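Local coordinates for pyocin S8 (Pseudomonas aeruginosa, PDB 6W0V), which probably cuts DNA as a bacteriocin toxin, this chain being its H-N-H nuclease domain, bound here to the cognate immunity protein, at residues Q23-P28 and N113-T118; L78-P83 and D92-H97; Q51-V56 and K72-G77. The protein carries 1 engineered substitution. All coordinates share one frame; numbering follows the deposited sequence.

Contact 1 (Q23-P28 and N113-T118); sequences QGDGVP and NLRVMT
A short antiparallel beta pairing ties residues 23-28 to strand 114-117, the middle strand of a three-stranded sheet that has strand 95-98 on its far side. Val27 N donates to Val116 O at 2.8 Å, and Val116 N returns a bond of 2.7 Å to Val27 O, each donor lying in the plane of the carbonyl it meets. Both valine side chains project from one face, where Val27 CG2 leans on Val116 CB and helix 45-57 packs on Val116 through Phe52 and Trp53. Arg115 takes the other face. Bent at chi2 (-60°) and again at chi3 (-77°), it folds its guanidinium over the neighbouring backbone: Pro28 N sits 3.3 Å above the centre of one side, and Asp25 OD1 lies over the opposite side. In the guanidinium plane, NH1 makes a nearly straight bond (167°) of 3.2 Å to Gly26 O, while NE adds a weak one to Asp25 O. The salt bridge from Asp25 OD1 to Arg115 NH1, 3.5 Å long, therefore acts through charge alone. Gly26, which has no side chain, brings its CA to 3.2 Å from Val116 O, and Met117 CG lies alongside. It closes a type II' turn begun at Gln23. Strands 95-98 and 114-117 with helix 119-122 are consistent with the beta-beta-alpha metal finger of H-N-H nucleases, to which residues 23-28 add an edge.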
loop_
_atom_site.group_PDB
_atom_site.type_symbol
_atom_site.label_atom_id
_atom_site.label_comp_id
_atom_site.label_asym_id
_atom_site.label_seq_id
_atom_site.Cartn_x
_atom_site.Cartn_y
_atom_site.Cartn_z
ATOM N N GLN A 23 15.069 -4.173 -1.511
ATOM C CA GLN A 23 16.533 -4.383 -1.596
ATOM C C GLN A 23 17.218 -3.081 -1.986
ATOM O O GLN A 23 16.639 -2.347 -2.801
ATOM C CB GLN A 23 16.854 -5.456 -2.628
ATOM C CG GLN A 23 16.433 -6.848 -2.189
ATOM C CD GLN A 23 15.621 -7.529 -3.262
ATOM O OE1 GLN A 23 14.395 -7.468 -3.265
ATOM N NE2 GLN A 23 16.308 -8.155 -4.203
ATOM N N GLY A 24 18.410 -2.859 -1.426
ATOM C CA GLY A 24 19.331 -1.758 -1.762
ATOM C C GLY A 24 18.605 -0.445 -1.982
ATOM O O GLY A 24 17.931 0.032 -1.050
ATOM N N ASP A 25 18.710 0.104 -3.191
ATOM C CA ASP A 25 18.226 1.469 -3.522
ATOM C C ASP A 25 16.760 1.424 -3.961
ATOM O O ASP A 25 16.269 2.454 -4.422
ATOM C CB ASP A 25 19.091 2.113 -4.608
ATOM C CG ASP A 25 19.165 1.307 -5.894
ATOM O OD1 ASP A 25 19.721 1.837 -6.878
ATOM O OD2 ASP A 25 18.685 0.155 -5.894
ATOM N N GLY A 26 16.073 0.289 -3.818
ATOM C CA GLY A 26 14.673 0.175 -4.258
ATOM C C GLY A 26 14.615 0.083 -5.764
ATOM O O GLY A 26 15.601 -0.366 -6.370
ATOM N N VAL A 27 13.500 0.474 -6.361
ATOM C CA VAL A 27 13.310 0.272 -7.819
ATOM C C VAL A 27 12.995 1.615 -8.439
ATOM O O VAL A 27 12.342 2.455 -7.830
ATOM C CB VAL A 27 12.231 -0.775 -8.131
ATOM C CG1 VAL A 27 12.677 -2.142 -7.651
ATOM C CG2 VAL A 27 10.877 -0.403 -7.546
ATOM N N PRO A 28 13.409 1.811 -9.699
ATOM C CA PRO A 28 13.096 3.046 -10.389
ATOM C C PRO A 28 11.601 3.076 -10.705
ATOM O O PRO A 28 10.892 2.083 -10.553
ATOM C CB PRO A 28 13.948 2.965 -11.654
ATOM C CG PRO A 28 14.028 1.477 -11.927
ATOM C CD PRO A 28 14.111 0.840 -10.556
ATOM N N ASN A 113 14.572 10.932 -9.974
ATOM C CA ASN A 113 15.070 11.097 -8.590
ATOM C C ASN A 113 14.266 10.207 -7.640
ATOM O O ASN A 113 14.481 10.296 -6.422
ATOM C CB ASN A 113 14.993 12.548 -8.132
ATOM C CG ASN A 113 15.762 12.763 -6.852
ATOM O OD1 ASN A 113 16.815 12.161 -6.654
ATOM N ND2 ASN A 113 15.227 13.592 -5.974
ATOM N N LEU A 114 13.359 9.395 -8.175
ATOM C CA LEU A 114 12.456 8.602 -7.315
ATOM C C LEU A 114 12.827 7.135 -7.404
ATOM O O LEU A 114 13.106 6.634 -8.492
ATOM C CB LEU A 114 11.009 8.808 -7.740
ATOM C CG LEU A 114 10.580 10.268 -7.813
ATOM C CD1 LEU A 114 9.133 10.353 -8.253
ATOM C CD2 LEU A 114 10.791 10.976 -6.483
ATOM N N ARG A 115 12.753 6.489 -6.257
ATOM C CA ARG A 115 12.844 5.025 -6.164
ATOM C C ARG A 115 11.679 4.583 -5.317
ATOM O O ARG A 115 11.391 5.251 -4.333
ATOM C CB ARG A 115 14.132 4.600 -5.472
ATOM C CG ARG A 115 15.374 5.093 -6.178
ATOM C CD ARG A 115 15.405 4.552 -7.568
ATOM N NE ARG A 115 15.820 3.165 -7.633
ATOM C CZ ARG A 115 16.488 2.676 -8.669
ATOM N NH1 ARG A 115 16.827 1.401 -8.716
ATOM N NH2 ARG A 115 16.821 3.476 -9.664
ATOM N N VAL A 116 11.064 3.476 -5.664
ATOM C CA VAL A 116 10.071 2.901 -4.733
ATOM C C VAL A 116 10.814 1.920 -3.837
ATOM O O VAL A 116 11.635 1.141 -4.326
ATOM C CB VAL A 116 8.880 2.306 -5.474
ATOM C CG1 VAL A 116 7.919 1.659 -4.491
ATOM C CG2 VAL A 116 8.195 3.386 -6.280
ATOM N N MET A 117 10.563 2.047 -2.546
ATOM C CA MET A 117 11.262 1.271 -1.513
ATOM C C MET A 117 10.218 0.779 -0.534
ATOM O O MET A 117 9.220 1.460 -0.325
ATOM C CB MET A 117 12.246 2.151 -0.752
ATOM C CG MET A 117 13.291 2.738 -1.634
ATOM S SD MET A 117 14.433 3.598 -0.592
ATOM C CE MET A 117 15.869 3.637 -1.660
ATOM N N THR A 118 10.478 -0.353 0.079
ATOM C CA THR A 118 9.722 -0.728 1.279
ATOM C C THR A 118 10.189 0.177 2.403
ATOM O O THR A 118 11.303 0.695 2.364
ATOM C CB THR A 118 9.959 -2.191 1.611
ATOM O OG1 THR A 118 11.354 -2.299 1.897
ATOM C CG2 THR A 118 9.532 -3.092 0.476
#

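Contact 2 (L78-P83 and D92-H97); sequences LSPFTP and DKYAIH. Engineered in segment 92-97: Ala95 (natural residue Glu).
A single beta bridge, Phe81 with Lys93, clamps the irregular segment 78-83 to the residues leading into strand 95-98, probably the first strand of the H-N-H finger. Two backbone bonds flank it: Tyr94 N reaches Pro80 O at 2.8 Å, almost exactly along the C=O axis (178°), and Thr82 N reaches Asp92 O at 2.8 Å in the carbonyl plane. Side chains fill in on both flanks. Thr82 CG2 stands squarely over the Tyr94 ring, 3.5 Å from the centroid, a CH-pi contact, while Pro80 CG touches Tyr94 CD2. Phe81 and Lys93 run side by side; Lys93 CE lies over the face of the ring toward its rim, and NZ makes an off-centre cation-pi contact, 4.3 Å from the Phe81 centroid. NZ is also bonded to Asp92 OD1 through the syn lone pair at 2.7 Å, a salt bridge consistent with the ammonium's place beside the ring, and the Asp92 carboxylate itself lies against Phe81, OD2 3.2 Å from CE2. Farther out, the immunity protein meets this surface: its Asp31 pairs with Lys93, its Phe51 stacks on Phe81, and its Tyr52 bonds to Phe81 O. Asn70 holds Phe81 N from within the chain. Ala95, an engineered residue (Glu in the natural protein), follows Tyr94 directly and bonds through its backbone to Met117. Ser79 OG, also bonded to Glu27 of the immunity protein, accepts a hydrogen bond of 2.6 Å from a water, which also donates to Tyr94 O at 2.7 Å.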
loop_
_atom_site.group_PDB
_atom_site.type_symbol
_atom_site.label_atom_id
_atom_site.label_comp_id
_atom_site.label_asym_id
_atom_site.label_seq_id
_atom_site.Cartn_x
_atom_site.Cartn_y
_atom_site.Cartn_z
ATOM N N LEU A 78 -3.815 5.784 -3.157
ATOM C CA LEU A 78 -3.234 5.423 -1.851
ATOM C C LEU A 78 -2.074 4.468 -2.062
ATOM O O LEU A 78 -2.176 3.541 -2.878
ATOM C CB LEU A 78 -4.294 4.762 -0.982
ATOM C CG LEU A 78 -5.582 5.554 -0.853
ATOM C CD1 LEU A 78 -6.582 4.776 -0.025
ATOM C CD2 LEU A 78 -5.325 6.920 -0.246
ATOM N N SER A 79 -0.991 4.724 -1.348
ATOM C CA SER A 79 0.233 3.908 -1.406
ATOM C C SER A 79 -0.139 2.502 -0.995
ATOM O O SER A 79 -0.789 2.313 0.020
ATOM C CB SER A 79 1.283 4.451 -0.528
ATOM O OG SER A 79 1.506 5.806 -0.858
ATOM N N PRO A 80 0.251 1.503 -1.790
ATOM C CA PRO A 80 0.001 0.128 -1.404
ATOM C C PRO A 80 0.818 -0.207 -0.158
ATOM O O PRO A 80 1.926 0.239 0.037
ATOM C CB PRO A 80 0.433 -0.705 -2.603
ATOM C CG PRO A 80 1.415 0.177 -3.332
ATOM C CD PRO A 80 0.976 1.599 -3.056
ATOM N N PHE A 81 0.232 -1.030 0.688
ATOM C CA PHE A 81 0.954 -1.631 1.812
ATOM C C PHE A 81 1.992 -2.579 1.260
ATOM O O PHE A 81 1.725 -3.293 0.276
ATOM C CB PHE A 81 -0.016 -2.412 2.678
ATOM C CG PHE A 81 -0.847 -1.528 3.553
ATOM C CD1 PHE A 81 -1.947 -0.867 3.047
ATOM C CD2 PHE A 81 -0.492 -1.325 4.874
ATOM C CE1 PHE A 81 -2.699 -0.038 3.860
ATOM C CE2 PHE A 81 -1.246 -0.493 5.682
ATOM C CZ PHE A 81 -2.342 0.154 5.170
ATOM N N THR A 82 3.132 -2.609 1.919
ATOM C CA THR A 82 4.158 -3.625 1.655
ATOM C C THR A 82 3.762 -4.851 2.442
ATOM O O THR A 82 2.968 -4.766 3.382
ATOM C CB THR A 82 5.553 -3.176 2.079
ATOM O OG1 THR A 82 5.636 -3.154 3.496
ATOM C CG2 THR A 82 5.884 -1.801 1.560
ATOM N N PRO A 83 4.362 -6.005 2.118
ATOM C CA PRO A 83 4.265 -7.143 3.013
ATOM C C PRO A 83 4.741 -6.671 4.385
ATOM O O PRO A 83 5.599 -5.807 4.495
ATOM C CB PRO A 83 5.185 -8.194 2.399
ATOM C CG PRO A 83 5.234 -7.805 0.943
ATOM C CD PRO A 83 5.170 -6.290 0.925
ATOM N N ASP A 92 4.330 1.449 6.610
ATOM C CA ASP A 92 3.853 0.142 6.105
ATOM C C ASP A 92 3.501 0.215 4.624
ATOM O O ASP A 92 3.061 -0.796 4.073
ATOM C CB ASP A 92 2.637 -0.305 6.910
ATOM C CG ASP A 92 1.580 0.771 7.053
ATOM O OD1 ASP A 92 1.622 1.737 6.275
ATOM O OD2 ASP A 92 0.736 0.637 7.950
ATOM N N LYS A 93 3.711 1.367 3.996
ATOM C CA LYS A 93 3.372 1.587 2.579
ATOM C C LYS A 93 4.657 1.580 1.773
ATOM O O LYS A 93 5.701 2.000 2.302
ATOM C CB LYS A 93 2.764 2.963 2.330
ATOM C CG LYS A 93 1.675 3.383 3.282
ATOM C CD LYS A 93 0.547 2.404 3.260
ATOM C CE LYS A 93 -0.662 2.961 3.971
ATOM N NZ LYS A 93 -0.341 3.339 5.366
ATOM N N TYR A 94 4.561 1.191 0.519
ATOM C CA TYR A 94 5.643 1.454 -0.445
ATOM C C TYR A 94 5.926 2.944 -0.419
ATOM O O TYR A 94 4.999 3.745 -0.504
ATOM C CB TYR A 94 5.265 0.954 -1.826
ATOM C CG TYR A 94 5.448 -0.527 -1.908
ATOM C CD1 TYR A 94 6.716 -1.071 -1.970
ATOM C CD2 TYR A 94 4.364 -1.378 -1.822
ATOM C CE1 TYR A 94 6.906 -2.436 -2.022
ATOM C CE2 TYR A 94 4.536 -2.744 -1.880
ATOM C CZ TYR A 94 5.808 -3.272 -1.975
ATOM O OH TYR A 94 5.997 -4.612 -2.028
ATOM N N ALA A 95 7.189 3.262 -0.206
ATOM C CA ALA A 95 7.664 4.648 -0.101
ATOM C C ALA A 95 8.187 5.049 -1.470
ATOM O O ALA A 95 8.829 4.238 -2.133
ATOM C CB ALA A 95 8.717 4.753 0.958
ATOM N N ILE A 96 7.839 6.247 -1.899
ATOM C CA ILE A 96 8.516 6.864 -3.060
ATOM C C ILE A 96 9.645 7.697 -2.477
ATOM O O ILE A 96 9.346 8.671 -1.791
ATOM C CB ILE A 96 7.529 7.687 -3.886
ATOM C CG1 ILE A 96 6.349 6.838 -4.353
ATOM C CG2 ILE A 96 8.261 8.344 -5.037
ATOM C CD1 ILE A 96 5.211 7.642 -4.904
ATOM N N HIS A 97 10.873 7.242 -2.679
ATOM C CA HIS A 97 12.082 7.822 -2.060
ATOM C C HIS A 97 12.702 8.794 -3.049
ATOM O O HIS A 97 12.809 8.455 -4.230
ATOM C CB HIS A 97 13.068 6.725 -1.684
ATOM C CG HIS A 97 14.353 7.272 -1.188
ATOM N ND1 HIS A 97 14.425 8.019 -0.028
ATOM C CD2 HIS A 97 15.604 7.198 -1.686
ATOM C CE1 HIS A 97 15.677 8.369 0.174
ATOM N NE2 HIS A 97 16.416 7.883 -0.830
HETATM O O HOH W 1 4.016 5.983 -1.656
#

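Contact 3 (Q51-V56 and K72-G77); sequences QFWVAV and KGMRDG
Met74 has CG anti to its carbonyl carbon, beside the backbone N, and a sharp bend at chi3 (-32°) turns CE back toward helix 45-57. Val56 places CG1 anti to its own N (171°), and this is the branch that CE meets. Their separation, 3.3 Å between Met74 CE and Val56 CG1, is tighter than usual van der Waals contact. Trp53, with CG likewise anti to the carbonyl carbon, brings the CE3 corner of its indole to Met74 SD at 3.2 Å. The sulfur approaches obliquely, 61° off the normal and 4.3 Å from the centroid of the six-membered ring, a Met-aromatic contact. Phe52 CD1 lies over one face of the indole, and Pro80 and Ser79 of the loop after helix 68-75 also touch Trp53.

The backbones come close as well. Met74 O takes a CA-H...O contact from Val54 CA at 3.3 Å; Val54 N is similarly near but poorly angled for a hydrogen bond. The proper donor to Met74 O is Gly77 N at 2.8 Å, part of the Schellman motif that ends helix 68-75, in which Gly77 adopts positive phi. Val54 CG2 packs on this turn, 3.5 Å from Gly77 N, while Gly77 O lies near the indole plane at its edge and is bonded by Arg49. Asp76 points away from helix 45-57 and is bonded to Ser23 and Phe24 of the immunity protein. With no hydrogen bond between the two segments, the contact rests on van der Waals and weak sulfur-aromatic contacts of Met74 with Trp53 and Val56, with Val54 packed on the helix end.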
loop_
_atom_site.group_PDB
_atom_site.type_symbol
_atom_site.label_atom_id
_atom_site.label_comp_id
_atom_site.label_asym_id
_atom_site.label_seq_id
_atom_site.Cartn_x
_atom_site.Cartn_y
_atom_site.Cartn_z
ATOM N N GLN A 51 -1.346 10.387 -8.028
ATOM C CA GLN A 51 -1.424 10.157 -9.478
ATOM C C GLN A 51 -0.472 9.024 -9.826
ATOM O O GLN A 51 -0.757 8.265 -10.735
ATOM C CB GLN A 51 -1.101 11.440 -10.217
ATOM C CG GLN A 51 -2.159 12.495 -9.974
ATOM C CD GLN A 51 -2.026 13.617 -10.962
ATOM O OE1 GLN A 51 -1.711 13.387 -12.126
ATOM N NE2 GLN A 51 -2.236 14.833 -10.480
ATOM N N PHE A 52 0.631 8.940 -9.104
ATOM C CA PHE A 52 1.635 7.875 -9.273
ATOM C C PHE A 52 0.941 6.531 -9.075
ATOM O O PHE A 52 0.941 5.667 -9.961
ATOM C CB PHE A 52 2.750 8.127 -8.271
ATOM C CG PHE A 52 3.829 7.097 -8.272
ATOM C CD1 PHE A 52 3.642 5.876 -7.651
ATOM C CD2 PHE A 52 5.035 7.363 -8.892
ATOM C CE1 PHE A 52 4.659 4.944 -7.640
ATOM C CE2 PHE A 52 6.053 6.434 -8.877
ATOM C CZ PHE A 52 5.859 5.224 -8.257
ATOM N N TRP A 53 0.326 6.377 -7.922
ATOM C CA TRP A 53 -0.272 5.067 -7.594
ATOM C C TRP A 53 -1.497 4.829 -8.454
ATOM O O TRP A 53 -1.725 3.678 -8.802
ATOM C CB TRP A 53 -0.579 4.976 -6.115
ATOM C CG TRP A 53 0.687 4.854 -5.345
ATOM C CD1 TRP A 53 1.171 5.732 -4.431
ATOM C CD2 TRP A 53 1.680 3.831 -5.489
ATOM N NE1 TRP A 53 2.372 5.300 -3.957
ATOM C CE2 TRP A 53 2.712 4.134 -4.584
ATOM C CE3 TRP A 53 1.781 2.665 -6.249
ATOM C CZ2 TRP A 53 3.824 3.315 -4.421
ATOM C CZ3 TRP A 53 2.885 1.863 -6.097
ATOM C CH2 TRP A 53 3.895 2.187 -5.198
ATOM N N VAL A 54 -2.242 5.870 -8.790
ATOM C CA VAL A 54 -3.378 5.726 -9.732
ATOM C C VAL A 54 -2.835 5.197 -11.050
ATOM O O VAL A 54 -3.431 4.305 -11.628
ATOM C CB VAL A 54 -4.139 7.042 -9.912
ATOM C CG1 VAL A 54 -5.046 7.018 -11.125
ATOM C CG2 VAL A 54 -4.915 7.378 -8.657
ATOM N N ALA A 55 -1.725 5.743 -11.519
ATOM C CA ALA A 55 -1.131 5.326 -12.798
ATOM C C ALA A 55 -0.713 3.864 -12.680
ATOM O O ALA A 55 -0.923 3.118 -13.625
ATOM C CB ALA A 55 0.022 6.223 -13.137
ATOM N N VAL A 56 -0.132 3.488 -11.545
ATOM C CA VAL A 56 0.311 2.090 -11.320
ATOM C C VAL A 56 -0.933 1.212 -11.400
ATOM O O VAL A 56 -0.910 0.220 -12.140
ATOM C CB VAL A 56 1.038 1.925 -9.979
ATOM C CG1 VAL A 56 1.280 0.461 -9.666
ATOM C CG2 VAL A 56 2.343 2.694 -9.956
ATOM N N LYS A 72 -7.125 -1.528 -5.098
ATOM C CA LYS A 72 -8.265 -0.638 -4.816
ATOM C C LYS A 72 -7.726 0.667 -4.251
ATOM O O LYS A 72 -8.119 1.732 -4.729
ATOM C CB LYS A 72 -9.211 -1.259 -3.794
ATOM C CG LYS A 72 -10.380 -0.364 -3.422
ATOM C CD LYS A 72 -11.349 -0.177 -4.547
ATOM C CE LYS A 72 -12.496 0.738 -4.180
ATOM N NZ LYS A 72 -13.459 0.876 -5.298
ATOM N N GLY A 73 -6.847 0.564 -3.265
ATOM C CA GLY A 73 -6.257 1.761 -2.646
ATOM C C GLY A 73 -5.520 2.560 -3.686
ATOM O O GLY A 73 -5.664 3.786 -3.703
ATOM N N MET A 74 -4.759 1.878 -4.528
ATOM C CA MET A 74 -3.957 2.571 -5.559
ATOM C C MET A 74 -4.877 3.304 -6.523
ATOM O O MET A 74 -4.530 4.386 -6.943
ATOM C CB MET A 74 -3.072 1.587 -6.308
ATOM C CG MET A 74 -1.932 1.135 -5.470
ATOM S SD MET A 74 -0.550 0.482 -6.445
ATOM C CE MET A 74 -1.394 -0.243 -7.851
ATOM N N ARG A 75 -6.044 2.772 -6.840
ATOM C CA ARG A 75 -6.989 3.471 -7.738
ATOM C C ARG A 75 -7.473 4.756 -7.064
ATOM O O ARG A 75 -7.888 5.669 -7.785
ATOM C CB ARG A 75 -8.142 2.552 -8.119
ATOM C CG ARG A 75 -7.715 1.491 -9.116
ATOM C CD ARG A 75 -8.909 0.768 -9.694
ATOM N NE ARG A 75 -9.651 -0.007 -8.706
ATOM C CZ ARG A 75 -9.323 -1.227 -8.293
ATOM N NH1 ARG A 75 -10.094 -1.845 -7.416
ATOM N NH2 ARG A 75 -8.239 -1.829 -8.749
ATOM N N ASP A 76 -7.384 4.820 -5.738
ATOM C CA ASP A 76 -7.729 6.019 -4.935
ATOM C C ASP A 76 -6.481 6.865 -4.723
ATOM O O ASP A 76 -6.588 7.874 -4.017
ATOM C CB ASP A 76 -8.284 5.643 -3.563
ATOM C CG ASP A 76 -9.643 4.993 -3.605
ATOM O OD1 ASP A 76 -10.344 5.173 -4.616
ATOM O OD2 ASP A 76 -9.970 4.302 -2.621
ATOM N N GLY A 77 -5.355 6.440 -5.284
ATOM C CA GLY A 77 -4.075 7.155 -5.159
ATOM C C GLY A 77 -3.384 6.833 -3.856
ATOM O O GLY A 77 -2.451 7.527 -3.494
#

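In the fold
Along the chain, contact 3 (51-56 with 72-77) closes just before contact 2 (78-83 with 92-97) opens, and both fall between the two halves of contact 1 (23-28 with 113-118). Contacts 1 and 2 share a sheet, strands 95-98 and 114-117 being neighbours; their centres are about 11 Å apart, as are those of contacts 2 and 3. Contacts 1 and 3 lie about 18 Å apart, centre to centre, on opposite sides of the chain's centre. Phe52 and Trp53 bridge that gap, reaching Val116, Ile96 and Pro80, so helix 45-57 backs the probable H-N-H finger. The immunity protein meets contacts 2 and 3 but not contact 1.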